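PDB 5F7U: cycloalternan-forming enzyme from Listeria monocytogenes serovar 1/2a, which belongs to the glycoside hydrolase family 31 enzymes, with a TIM-barrel domain flanked by beta-rich domains and a family 6 carbohydrate-binding module. Local coordinates for residues 854-859 with 981-986; 989-994 with 1040-1045. The protein carries 1 engineered substitution. All coordinates share one frame; numbering follows the deposited sequence.

Contact 1: 854-859 with 981-986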
ATOM      1  N   VAL A 854     -19.500   3.511 -23.100  1.00 20.70           N
ATOM      2  CA  VAL A 854     -20.203   4.798 -23.198  1.00 20.41           C
ATOM      3  C   VAL A 854     -19.580   5.531 -24.370  1.00 20.47           C
ATOM      4  O   VAL A 854     -18.362   5.545 -24.508  1.00 19.87           O
ATOM      5  CB  VAL A 854     -20.097   5.642 -21.897  1.00 19.82           C
ATOM      6  CG1 VAL A 854     -20.715   7.033 -22.077  1.00 19.99           C
ATOM      7  CG2 VAL A 854     -20.750   4.906 -20.722  1.00 19.82           C
ATOM      8  N   SER A 855     -20.436   6.094 -25.219  1.00 20.56           N
ATOM      9  CA  SER A 855     -19.991   6.934 -26.321  1.00 21.21           C
ATOM     10  C   SER A 855     -20.606   8.320 -26.209  1.00 21.10           C
ATOM     11  O   SER A 855     -21.784   8.543 -26.544  1.00 22.05           O
ATOM     12  CB  SER A 855     -20.291   6.287 -27.681  1.00 22.08           C
ATOM     13  OG  SER A 855     -19.754   7.097 -28.733  1.00 23.09           O
ATOM     14  N   GLU A 856     -19.781   9.246 -25.734  1.00 20.55           N
ATOM     15  CA  GLU A 856     -20.165  10.634 -25.570  1.00 20.59           C
ATOM     16  C   GLU A 856     -20.134  11.328 -26.921  1.00 21.26           C
ATOM     17  O   GLU A 856     -19.131  11.270 -27.636  1.00 21.05           O
ATOM     18  CB  GLU A 856     -19.238  11.313 -24.553  1.00 20.14           C
ATOM     19  CG  GLU A 856     -19.450  12.808 -24.388  1.00 20.38           C
ATOM     20  CD  GLU A 856     -18.619  13.619 -25.360  1.00 20.73           C
ATOM     21  OE1 GLU A 856     -17.376  13.494 -25.318  1.00 20.61           O
ATOM     22  OE2 GLU A 856     -19.213  14.374 -26.155  1.00 21.20           O
ATOM     23  N   ASP A 857     -21.254  11.958 -27.266  1.00 21.42           N
ATOM     24  CA  ASP A 857     -21.395  12.671 -28.545  1.00 22.15           C
ATOM     25  C   ASP A 857     -22.180  13.968 -28.324  1.00 21.90           C
ATOM     26  O   ASP A 857     -23.151  14.250 -29.033  1.00 22.50           O
ATOM     27  CB  ASP A 857     -22.073  11.750 -29.587  1.00 23.43           C
ATOM     28  CG  ASP A 857     -22.031  12.310 -31.022  1.00 25.16           C
ATOM     29  OD1 ASP A 857     -21.292  13.277 -31.307  1.00 25.51           O
ATOM     30  OD2 ASP A 857     -22.763  11.777 -31.890  1.00 26.21           O
ATOM     31  N   PHE A 858     -21.744  14.761 -27.338  1.00 21.15           N
ATOM     32  CA  PHE A 858     -22.384  16.051 -27.023  1.00 21.37           C
ATOM     33  C   PHE A 858     -22.464  17.000 -28.222  1.00 22.35           C
ATOM     34  O   PHE A 858     -23.411  17.784 -28.352  1.00 22.84           O
ATOM     35  CB  PHE A 858     -21.656  16.755 -25.863  1.00 20.47           C
ATOM     36  CG  PHE A 858     -21.865  16.117 -24.518  1.00 19.67           C
ATOM     37  CD1 PHE A 858     -23.123  15.665 -24.113  1.00 19.70           C
ATOM     38  CD2 PHE A 858     -20.790  16.019 -23.618  1.00 18.90           C
ATOM     39  CE1 PHE A 858     -23.303  15.085 -22.859  1.00 19.21           C
ATOM     40  CE2 PHE A 858     -20.963  15.448 -22.366  1.00 18.46           C
ATOM     41  CZ  PHE A 858     -22.228  14.990 -21.980  1.00 18.67           C
ATOM     42  N   ALA A 859     -21.488  16.900 -29.120  1.00 22.86           N
ATOM     43  CA  ALA A 859     -21.461  17.706 -30.330  1.00 23.80           C
ATOM     44  C   ALA A 859     -22.731  17.491 -31.164  1.00 24.59           C
ATOM     45  O   ALA A 859     -23.173  18.399 -31.878  1.00 25.38           O
ATOM     46  CB  ALA A 859     -20.220  17.387 -31.138  1.00 24.33           C
ATOM     47  N   ASP A 981     -13.800  23.871 -19.457  1.00 20.31           N
ATOM     48  CA  ASP A 981     -13.188  23.045 -20.494  1.00 21.10           C
ATOM     49  C   ASP A 981     -13.885  23.151 -21.844  1.00 20.90           C
ATOM     50  O   ASP A 981     -15.108  23.313 -21.918  1.00 21.20           O
ATOM     51  CB  ASP A 981     -13.161  21.584 -20.046  1.00 22.33           C
ATOM     52  CG  ASP A 981     -12.072  21.313 -19.039  1.00 23.95           C
ATOM     53  OD1 ASP A 981     -10.965  21.903 -19.177  1.00 24.56           O
ATOM     54  OD2 ASP A 981     -12.322  20.511 -18.103  1.00 24.99           O
ATOM     55  N   ALA A 982     -13.089  23.073 -22.911  1.00 21.15           N
ATOM     56  CA  ALA A 982     -13.617  22.807 -24.243  1.00 21.38           C
ATOM     57  C   ALA A 982     -14.157  21.377 -24.275  1.00 22.26           C
ATOM     58  O   ALA A 982     -13.517  20.455 -23.755  1.00 23.13           O
ATOM     59  CB  ALA A 982     -12.524  22.995 -25.284  1.00 21.64           C
ATOM     60  N   VAL A 983     -15.341  21.188 -24.860  1.00 22.15           N
ATOM     61  CA  VAL A 983     -15.963  19.853 -24.869  1.00 23.34           C
ATOM     62  C   VAL A 983     -15.198  18.893 -25.793  1.00 24.45           C
ATOM     63  O   VAL A 983     -15.000  17.728 -25.437  1.00 25.23           O
ATOM     64  CB  VAL A 983     -17.475  19.913 -25.229  1.00 23.49           C
ATOM     65  CG1 VAL A 983     -18.103  18.518 -25.221  1.00 25.03           C
ATOM     66  CG2 VAL A 983     -18.232  20.832 -24.268  1.00 22.92           C
ATOM     67  N   ASP A 984     -14.755  19.403 -26.951  1.00 24.42           N
ATOM     68  CA  ASP A 984     -14.110  18.627 -28.029  1.00 26.27           C
ATOM     69  C   ASP A 984     -12.928  19.370 -28.636  1.00 25.47           C
ATOM     70  O   ASP A 984     -12.865  19.559 -29.852  1.00 27.09           O
ATOM     71  CB  ASP A 984     -15.099  18.408 -29.171  1.00 28.19           C
ATOM     72  CG  ASP A 984     -16.047  17.285 -28.912  1.00 30.12           C
ATOM     73  OD1 ASP A 984     -15.590  16.122 -28.851  1.00 32.05           O
ATOM     74  OD2 ASP A 984     -17.255  17.566 -28.794  1.00 31.05           O
ATOM     75  N   GLY A 985     -12.022  19.840 -27.799  1.00 24.10           N
ATOM     76  CA  GLY A 985     -10.837  20.520 -28.305  1.00 22.60           C
ATOM     77  C   GLY A 985     -11.060  21.975 -28.677  1.00 21.06           C
ATOM     78  O   GLY A 985     -12.180  22.505 -28.619  1.00 20.15           O
ATOM     79  N   ALA A 986      -9.965  22.627 -29.061  1.00 20.43           N
ATOM     80  CA  ALA A 986      -9.994  24.051 -29.386  1.00 19.54           C
ATOM     81  C   ALA A 986     -10.964  24.303 -30.541  1.00 19.52           C
ATOM     82  O   ALA A 986     -10.870  23.664 -31.586  1.00 20.22           O
ATOM     83  CB  ALA A 986      -8.600  24.524 -29.736  1.00 19.55           C
TER
HETATM   84  O   HOH W   1     -18.876  15.623 -28.545  1.00 22.22           O
HETATM   85  O   HOH W   2     -15.926  15.573 -24.057  1.00 25.35           O
HETATM   86  O   HOH W   3     -16.004  13.538 -27.772  1.00 32.32           O
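V983 sets its CG1 methyl against F858, at the place where the end of strand 848-857 meets the loop between strands 975-981 and 987-996 of the carbohydrate-binding module. The methyl lies near the plane of the ring, at its edge, with F858 CD2 4.0 Å from V983 CG1, and the two side chains cross at about a right angle. The valine reaches this spot because CG1 stands anti to the backbone N (chi1 -180°), while F858 also packs on P832, V936 and H938. Beside this apolar touch, A859 CB rests 3.8 Å from D984 OD2.

The polar half of the contact runs through water. E856 leaves its strand with CG anti to the backbone N, bends at chi2 (-89°) and curls forward over the start of the 3-10 segment. E856 OE2 accepts a hydrogen bond from F858 N, 2.8 Å long and fairly straight (160°), through its anti lone pair, which holds the carboxylate in place. One water donates to both E856 OE2 and D984 OD2 and accepts from A859 N. A second donates to E856 OE1 and to V983 O, and a third joins E856 OE1 to D984 OD1. G834 N is a further donor to E856 OE1.

E856 OE2 and D984 OD2 are 4.6 Å apart, so two like charges face each other. The shared waters and backbone N-H groups probably offset their repulsion, and the proximity might raise the proton affinity of one carboxylate; the joint is thus a small apolar touch beside a hydrated acidic patch.

Contact 2: 989-994 with 1040-1045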
ATOM      1  N   TYR A 989     -17.501  27.667 -29.697  1.00 18.81           N
ATOM      2  CA  TYR A 989     -18.607  26.998 -29.005  1.00 18.55           C
ATOM      3  C   TYR A 989     -19.711  28.008 -28.752  1.00 18.94           C
ATOM      4  O   TYR A 989     -19.512  29.224 -28.945  1.00 19.46           O
ATOM      5  CB  TYR A 989     -18.144  26.416 -27.656  1.00 17.43           C
ATOM      6  CG  TYR A 989     -17.220  25.234 -27.814  1.00 17.38           C
ATOM      7  CD1 TYR A 989     -17.736  23.936 -27.931  1.00 17.62           C
ATOM      8  CD2 TYR A 989     -15.821  25.403 -27.812  1.00 16.90           C
ATOM      9  CE1 TYR A 989     -16.890  22.845 -28.070  1.00 17.84           C
ATOM     10  CE2 TYR A 989     -14.966  24.319 -27.959  1.00 16.84           C
ATOM     11  CZ  TYR A 989     -15.510  23.043 -28.096  1.00 17.60           C
ATOM     12  OH  TYR A 989     -14.705  21.935 -28.253  1.00 17.87           O
ATOM     13  N   THR A 990     -20.878  27.496 -28.378  1.00 19.22           N
ATOM     14  CA  THR A 990     -21.944  28.334 -27.849  1.00 19.58           C
ATOM     15  C   THR A 990     -21.967  28.212 -26.340  1.00 19.13           C
ATOM     16  O   THR A 990     -22.053  27.105 -25.801  1.00 19.14           O
ATOM     17  CB  THR A 990     -23.307  27.924 -28.410  1.00 20.83           C
ATOM     18  OG1 THR A 990     -23.250  27.952 -29.838  1.00 21.84           O
ATOM     19  CG2 THR A 990     -24.381  28.879 -27.929  1.00 21.11           C
ATOM     20  N   MET A 991     -21.877  29.346 -25.655  1.00 19.07           N
ATOM     21  CA  MET A 991     -22.063  29.366 -24.207  1.00 19.40           C
ATOM     22  C   MET A 991     -23.497  29.805 -23.872  1.00 20.20           C
ATOM     23  O   MET A 991     -23.888  30.940 -24.181  1.00 20.97           O
ATOM     24  CB  MET A 991     -21.021  30.291 -23.569  1.00 19.52           C
ATOM     25  CG  MET A 991     -21.174  30.431 -22.056  1.00 20.14           C
ATOM     26  SD  MET A 991     -19.868  31.413 -21.294  1.00 21.12           S
ATOM     27  CE  MET A 991     -20.174  33.045 -21.997  1.00 21.43           C
ATOM     28  N   GLU A 992     -24.291  28.892 -23.299  1.00 19.92           N
ATOM     29  CA  GLU A 992     -25.615  29.225 -22.777  1.00 20.62           C
ATOM     30  C   GLU A 992     -25.449  29.884 -21.419  1.00 19.93           C
ATOM     31  O   GLU A 992     -24.735  29.364 -20.573  1.00 19.40           O
ATOM     32  CB  GLU A 992     -26.467  27.974 -22.561  1.00 21.57           C
ATOM     33  CG  GLU A 992     -26.900  27.243 -23.819  1.00 23.02           C
ATOM     34  CD  GLU A 992     -27.884  26.118 -23.514  1.00 24.48           C
ATOM     35  OE1 GLU A 992     -28.039  25.728 -22.334  1.00 24.83           O
ATOM     36  OE2 GLU A 992     -28.523  25.611 -24.449  1.00 25.96           O
ATOM     37  N   VAL A 993     -26.091  31.028 -21.237  1.00 20.07           N
ATOM     38  CA  VAL A 993     -26.086  31.741 -19.953  1.00 19.81           C
ATOM     39  C   VAL A 993     -27.524  31.723 -19.430  1.00 20.38           C
ATOM     40  O   VAL A 993     -28.412  32.338 -20.039  1.00 21.57           O
ATOM     41  CB  VAL A 993     -25.559  33.201 -20.100  1.00 19.80           C
ATOM     42  CG1 VAL A 993     -25.655  33.944 -18.751  1.00 20.26           C
ATOM     43  CG2 VAL A 993     -24.114  33.209 -20.618  1.00 19.33           C
ATOM     44  N   ARG A 994     -27.750  31.020 -18.318  1.00 20.21           N
ATOM     45  CA  ARG A 994     -29.075  30.909 -17.715  1.00 20.87           C
ATOM     46  C   ARG A 994     -29.193  31.841 -16.521  1.00 20.99           C
ATOM     47  O   ARG A 994     -28.404  31.780 -15.585  1.00 20.50           O
ATOM     48  CB  ARG A 994     -29.414  29.456 -17.329  1.00 21.16           C
ATOM     49  CG  ARG A 994     -30.867  29.272 -16.897  1.00 22.60           C
ATOM     50  CD  ARG A 994     -31.266  27.814 -16.852  1.00 23.29           C
ATOM     51  NE  ARG A 994     -32.718  27.621 -16.710  1.00 25.05           N
ATOM     52  CZ  ARG A 994     -33.334  27.202 -15.602  1.00 25.69           C
ATOM     53  NH1 ARG A 994     -32.649  26.930 -14.489  1.00 25.66           N
ATOM     54  NH2 ARG A 994     -34.657  27.048 -15.609  1.00 27.16           N
ATOM     55  N   ASN A1040     -10.073  27.042 -19.572  1.00 22.18           N
ATOM     56  CA  ASN A1040     -10.376  28.357 -20.133  1.00 19.98           C
ATOM     57  C   ASN A1040     -10.881  29.248 -19.024  1.00 19.99           C
ATOM     58  O   ASN A1040     -11.787  28.861 -18.275  1.00 19.35           O
ATOM     59  CB  ASN A1040     -11.439  28.252 -21.232  1.00 18.81           C
ATOM     60  CG  ASN A1040     -10.925  27.546 -22.475  1.00 18.29           C
ATOM     61  OD1 ASN A1040     -10.456  28.197 -23.393  1.00 18.03           O
ATOM     62  ND2 ASN A1040     -10.994  26.210 -22.501  1.00 18.15           N
ATOM     63  N   GLN A1041     -10.292  30.431 -18.907  1.00 19.81           N
ATOM     64  CA  GLN A1041     -10.702  31.385 -17.880  1.00 20.69           C
ATOM     65  C   GLN A1041     -11.881  32.166 -18.424  1.00 19.66           C
ATOM     66  O   GLN A1041     -11.720  32.907 -19.391  1.00 19.23           O
ATOM     67  CB  GLN A1041      -9.547  32.334 -17.518  1.00 22.62           C
ATOM     68  CG  GLN A1041      -9.938  33.401 -16.494  1.00 25.83           C
ATOM     69  CD  GLN A1041      -8.849  34.422 -16.202  1.00 28.78           C
ATOM     70  OE1 GLN A1041      -8.277  35.041 -17.113  1.00 30.52           O
ATOM     71  NE2 GLN A1041      -8.580  34.633 -14.913  1.00 30.46           N
ATOM     72  N   VAL A1042     -13.050  32.002 -17.803  1.00 18.80           N
ATOM     73  CA  VAL A1042     -14.265  32.702 -18.247  1.00 19.00           C
ATOM     74  C   VAL A1042     -14.765  33.585 -17.111  1.00 19.63           C
ATOM     75  O   VAL A1042     -15.231  33.077 -16.090  1.00 20.20           O
ATOM     76  CB  VAL A1042     -15.351  31.714 -18.740  1.00 18.36           C
ATOM     77  CG1 VAL A1042     -16.629  32.439 -19.168  1.00 18.47           C
ATOM     78  CG2 VAL A1042     -14.815  30.857 -19.886  1.00 17.90           C
ATOM     79  N   VAL A1043     -14.645  34.899 -17.294  1.00 20.14           N
ATOM     80  CA  VAL A1043     -14.976  35.869 -16.245  1.00 21.10           C
ATOM     81  C   VAL A1043     -16.178  36.703 -16.661  1.00 21.63           C
ATOM     82  O   VAL A1043     -16.153  37.383 -17.689  1.00 21.83           O
ATOM     83  CB  VAL A1043     -13.790  36.820 -15.910  1.00 22.10           C
ATOM     84  CG1 VAL A1043     -14.131  37.699 -14.710  1.00 23.60           C
ATOM     85  CG2 VAL A1043     -12.493  36.054 -15.655  1.00 22.07           C
ATOM     86  N   PHE A1044     -17.229  36.642 -15.856  1.00 21.84           N
ATOM     87  CA  PHE A1044     -18.356  37.558 -15.989  1.00 22.60           C
ATOM     88  C   PHE A1044     -18.119  38.708 -15.011  1.00 24.34           C
ATOM     89  O   PHE A1044     -17.799  38.480 -13.843  1.00 24.42           O
ATOM     90  CB  PHE A1044     -19.662  36.844 -15.664  1.00 22.30           C
ATOM     91  CG  PHE A1044     -20.085  35.852 -16.702  1.00 21.75           C
ATOM     92  CD1 PHE A1044     -19.487  34.584 -16.776  1.00 21.06           C
ATOM     93  CD2 PHE A1044     -21.114  36.164 -17.588  1.00 21.99           C
ATOM     94  CE1 PHE A1044     -19.886  33.666 -17.749  1.00 20.52           C
ATOM     95  CE2 PHE A1044     -21.519  35.249 -18.560  1.00 21.68           C
ATOM     96  CZ  PHE A1044     -20.905  33.999 -18.640  1.00 20.72           C
ATOM     97  N   ASP A1045     -18.260  39.926 -15.518  1.00 25.47           N
ATOM     98  CA  ASP A1045     -18.024  41.172 -14.784  1.00 27.99           C
ATOM     99  C   ASP A1045     -19.249  42.067 -14.862  1.00 28.21           C
ATOM    100  O   ASP A1045     -19.977  42.029 -15.850  1.00 27.68           O
ATOM    101  CB  ASP A1045     -16.895  41.947 -15.471  1.00 30.25           C
ATOM    102  CG  ASP A1045     -15.629  41.955 -14.676  1.00 32.78           C
ATOM    103  OD1 ASP A1045     -15.359  40.988 -13.921  1.00 33.67           O
ATOM    104  OD2 ASP A1045     -14.880  42.945 -14.806  1.00 35.36           O
TER
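M991 and F1044 meet between the two layers of a beta sandwich, the jelly-roll-like fold of family 6 carbohydrate-binding modules. Strand 987-996 belongs to one sheet and strand 1039-1045 to the other; the axes of the short segments pass 12.2 Å apart with their N-to-C directions 38° from parallel, a spacing that side chains alone bridge.

The sulfur makes a Met-aromatic contact. M991 SD lies 5.1 Å from the centroid of the F1044 ring, 74° off the ring normal, an oblique approach. The methionine runs extended through its first two torsions, with CG anti to the backbone N, and then bends at chi3 (66°), which brings the terminal methyl to the ring as well: M991 CE is 3.6 Å from F1044 CZ.

The remaining contacts are apolar. M991 and V1042, coming from facing sheets, run alongside one another, with M991 SD 4.0 Å from V1042 CG1. V993 approaches F1044 from the facing layer and sets one methyl at the ring edge, near the ring plane. The four side chains are buried, and neighbouring strands continue the apolar interior: V1006 of strand 1002-1008 touches both M991 and F1044, I980 and I1008 pack on V1042, and F1056 of strand 1054-1062 lies against V993.

Backbone bonding belongs to each sheet separately, M991 pairing with V1031 and V993 with V1029 of strand 1027-1035. At the F1044 edge, V993 CG2 is shared between two ring carbons, 3.9 Å from F1044 CZ and 3.9 Å from F1044 CE2.

In the fold
Contact 2 lies inside the carbohydrate-binding module, whereas contact 1 joins that module to the end of strand 848-857; their centres are about 17 Å apart. Y989, at the start of strand 987-996, connects them: its OH is 2.8 Å from D984 N, a probable hydrogen bond, and it also bonds to G985 O, tying the loop of contact 1 to a strand of contact 2. The side chain of V993 is about 11 Å from a bound magnesium ion and that of F1044 about 13 Å from a bound alpha-D-glucopyranose. None of the touching residues of contact 2 belongs to either site, but R994, next to V993, forms a salt bridge with D1057 of a magnesium site.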